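Local coordinates for protein cytosolic IMP-GMP specific 5'-nucleotidase (Legionella pneumophila subsp. pneumophila, PDB 4OHF) that probably hydrolyses the 5'-phosphate of purine nucleoside monophosphates such as IMP and GMP, using a bound magnesium ion, at residues Arg187-Val191 with Lys433-Glu439. Numbering follows the deposited sequence.
Sequences REKEV and KLSDLLE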
loop_
_atom_site.group_PDB
_atom_site.type_symbol
_atom_site.label_atom_id
_atom_site.label_comp_id
_atom_site.label_asym_id
_atom_site.label_seq_id
_atom_site.Cartn_x
_atom_site.Cartn_y
_atom_site.Cartn_z
ATOM N N ARG B 187 11.935 14.684 41.649
ATOM C CA ARG B 187 12.087 16.132 41.590
ATOM C C ARG B 187 13.551 16.475 41.352
ATOM O O ARG B 187 14.450 15.758 41.786
ATOM C CB ARG B 187 11.609 16.753 42.895
ATOM C CG ARG B 187 10.097 16.731 43.062
ATOM C CD ARG B 187 9.707 16.811 44.530
ATOM N NE ARG B 187 8.495 17.600 44.730
ATOM C CZ ARG B 187 7.893 17.752 45.904
ATOM N NH1 ARG B 187 8.391 17.161 46.986
ATOM N NH2 ARG B 187 6.803 18.506 45.994
ATOM N N GLU B 188 13.800 17.569 40.652
ATOM C CA GLU B 188 15.169 17.955 40.348
ATOM C C GLU B 188 15.279 19.460 40.197
ATOM O O GLU B 188 14.761 20.029 39.238
ATOM C CB GLU B 188 15.633 17.259 39.054
ATOM C CG GLU B 188 16.987 17.735 38.511
ATOM C CD GLU B 188 17.371 17.077 37.183
ATOM O OE1 GLU B 188 18.426 17.443 36.622
ATOM O OE2 GLU B 188 16.626 16.195 36.703
ATOM N N LYS B 189 15.952 20.097 41.147
ATOM C CA LYS B 189 16.146 21.541 41.112
ATOM C C LYS B 189 16.710 22.019 39.776
ATOM O O LYS B 189 16.239 22.998 39.207
ATOM C CB LYS B 189 17.084 21.976 42.247
ATOM C CG LYS B 189 17.458 23.457 42.211
ATOM C CD LYS B 189 18.105 23.961 43.512
ATOM C CE LYS B 189 19.454 23.295 43.809
ATOM N NZ LYS B 189 19.336 21.839 44.126
ATOM N N GLU B 190 17.713 21.319 39.274
ATOM C CA GLU B 190 18.341 21.697 38.018
ATOM C C GLU B 190 17.359 22.005 36.877
ATOM O O GLU B 190 17.571 22.948 36.112
ATOM C CB GLU B 190 19.324 20.608 37.579
ATOM C CG GLU B 190 20.549 20.408 38.492
ATOM C CD GLU B 190 20.200 19.971 39.929
ATOM O OE1 GLU B 190 19.418 19.011 40.122
ATOM O OE2 GLU B 190 20.728 20.589 40.879
ATOM N N VAL B 191 16.291 21.220 36.754
ATOM C CA VAL B 191 15.319 21.438 35.688
ATOM C C VAL B 191 14.789 22.860 35.731
ATOM O O VAL B 191 14.789 23.553 34.718
ATOM C CB VAL B 191 14.113 20.457 35.780
ATOM C CG1 VAL B 191 13.019 20.885 34.819
ATOM C CG2 VAL B 191 14.555 19.049 35.450
ATOM N N LYS B 433 18.829 13.044 30.241
ATOM C CA LYS B 433 17.729 13.817 30.814
ATOM C C LYS B 433 17.780 15.293 30.420
ATOM O O LYS B 433 18.836 15.843 30.127
ATOM C CB LYS B 433 17.709 13.678 32.349
ATOM C CG LYS B 433 18.970 14.162 33.052
ATOM C CD LYS B 433 18.838 14.037 34.555
ATOM C CE LYS B 433 20.105 14.490 35.245
ATOM N NZ LYS B 433 21.247 13.749 34.650
ATOM N N LEU B 434 16.620 15.927 30.425
ATOM C CA LEU B 434 16.469 17.321 30.039
ATOM C C LEU B 434 17.442 18.335 30.658
ATOM O O LEU B 434 17.917 19.251 29.963
ATOM C CB LEU B 434 15.038 17.748 30.329
ATOM C CG LEU B 434 14.602 19.142 29.907
ATOM C CD1 LEU B 434 14.737 19.330 28.373
ATOM C CD2 LEU B 434 13.164 19.307 30.340
ATOM N N SER B 435 17.742 18.198 31.948
ATOM C CA SER B 435 18.644 19.152 32.580
ATOM C C SER B 435 20.033 19.042 31.946
ATOM O O SER B 435 20.850 19.959 32.054
ATOM C CB SER B 435 18.712 18.919 34.099
ATOM O OG SER B 435 19.319 17.680 34.416
ATOM N N ASP B 436 20.309 17.918 31.289
ATOM C CA ASP B 436 21.595 17.761 30.619
ATOM C C ASP B 436 21.624 18.857 29.551
ATOM O O ASP B 436 22.572 19.631 29.446
ATOM C CB ASP B 436 21.723 16.370 29.977
ATOM C CG ASP B 436 21.924 15.258 31.010
ATOM O OD1 ASP B 436 21.777 14.061 30.641
ATOM O OD2 ASP B 436 22.226 15.577 32.188
ATOM N N LEU B 437 20.564 18.939 28.767
ATOM C CA LEU B 437 20.499 19.967 27.747
ATOM C C LEU B 437 20.413 21.369 28.357
ATOM O O LEU B 437 21.184 22.255 27.987
ATOM C CB LEU B 437 19.299 19.735 26.826
ATOM C CG LEU B 437 19.033 20.857 25.820
ATOM C CD1 LEU B 437 20.236 21.014 24.906
ATOM C CD2 LEU B 437 17.784 20.545 25.019
ATOM N N LEU B 438 19.496 21.571 29.299
ATOM C CA LEU B 438 19.312 22.899 29.880
ATOM C C LEU B 438 20.520 23.447 30.621
ATOM O O LEU B 438 20.544 24.614 30.996
ATOM C CB LEU B 438 18.088 22.913 30.796
ATOM C CG LEU B 438 16.764 22.506 30.143
ATOM C CD1 LEU B 438 15.672 22.485 31.193
ATOM C CD2 LEU B 438 16.415 23.468 29.029
ATOM N N GLU B 439 21.529 22.609 30.816
ATOM C CA GLU B 439 22.739 23.015 31.520
ATOM C C GLU B 439 23.748 23.589 30.514
ATOM O O GLU B 439 24.786 24.128 30.882
ATOM C CB GLU B 439 23.347 21.803 32.221
ATOM C CG GLU B 439 23.932 22.110 33.569
ATOM C CD GLU B 439 22.856 22.325 34.610
ATOM O OE1 GLU B 439 22.335 21.318 35.142
ATOM O OE2 GLU B 439 22.523 23.498 34.887
HETATM O O HOH W 1 15.885 16.351 33.810
#
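Glu-188 OE2 is gripped by two groups. A water 3.0 Å from OE2 donates to it, and the same water accepts from Ser-435 N at 3.2 Å. Arg-30 NE forms a salt bridge to the same oxygen. The other carboxylate oxygen, OE1, faces Ser-435 OG and accepts a hydrogen bond from it. Its modelled length is very short, and at this resolution the exact value is doubtful. The Glu-188 chain is fully extended, with CG anti to the backbone N (chi1 172°), and this carries the carboxylate across to the helix 434-438. The chain of Lys-433 passes at a slant beside this carboxylate, its CE 3.7 Å from Glu-188 OE1. Its NZ turns instead to Asp-436 in a salt bridge, meeting OD2 at 3.2 Å on the syn side but tilted 27° out of the carboxylate plane.

The contact joins the start of helix 189-200 to the short helix 434-438 in the HAD-like domain. The Lys-433 side chain is about 12 Å from the bound magnesium ion.

The rest is packing. Glu-190 CB lies 3.9 Å from Ser-435 CB. Glu-439 OE1 lies against the aliphatic part of Glu-190, 3.9 Å from its CG, and the two side chains pass each other at a slant. Ile-366 of the second subunit packs on both glutamates. Deeper in, Leu-438 CD1 touches Val-191 O at 3.8 Å, and Leu-28 of helix 24-28 packs against Val-191 and Leu-434.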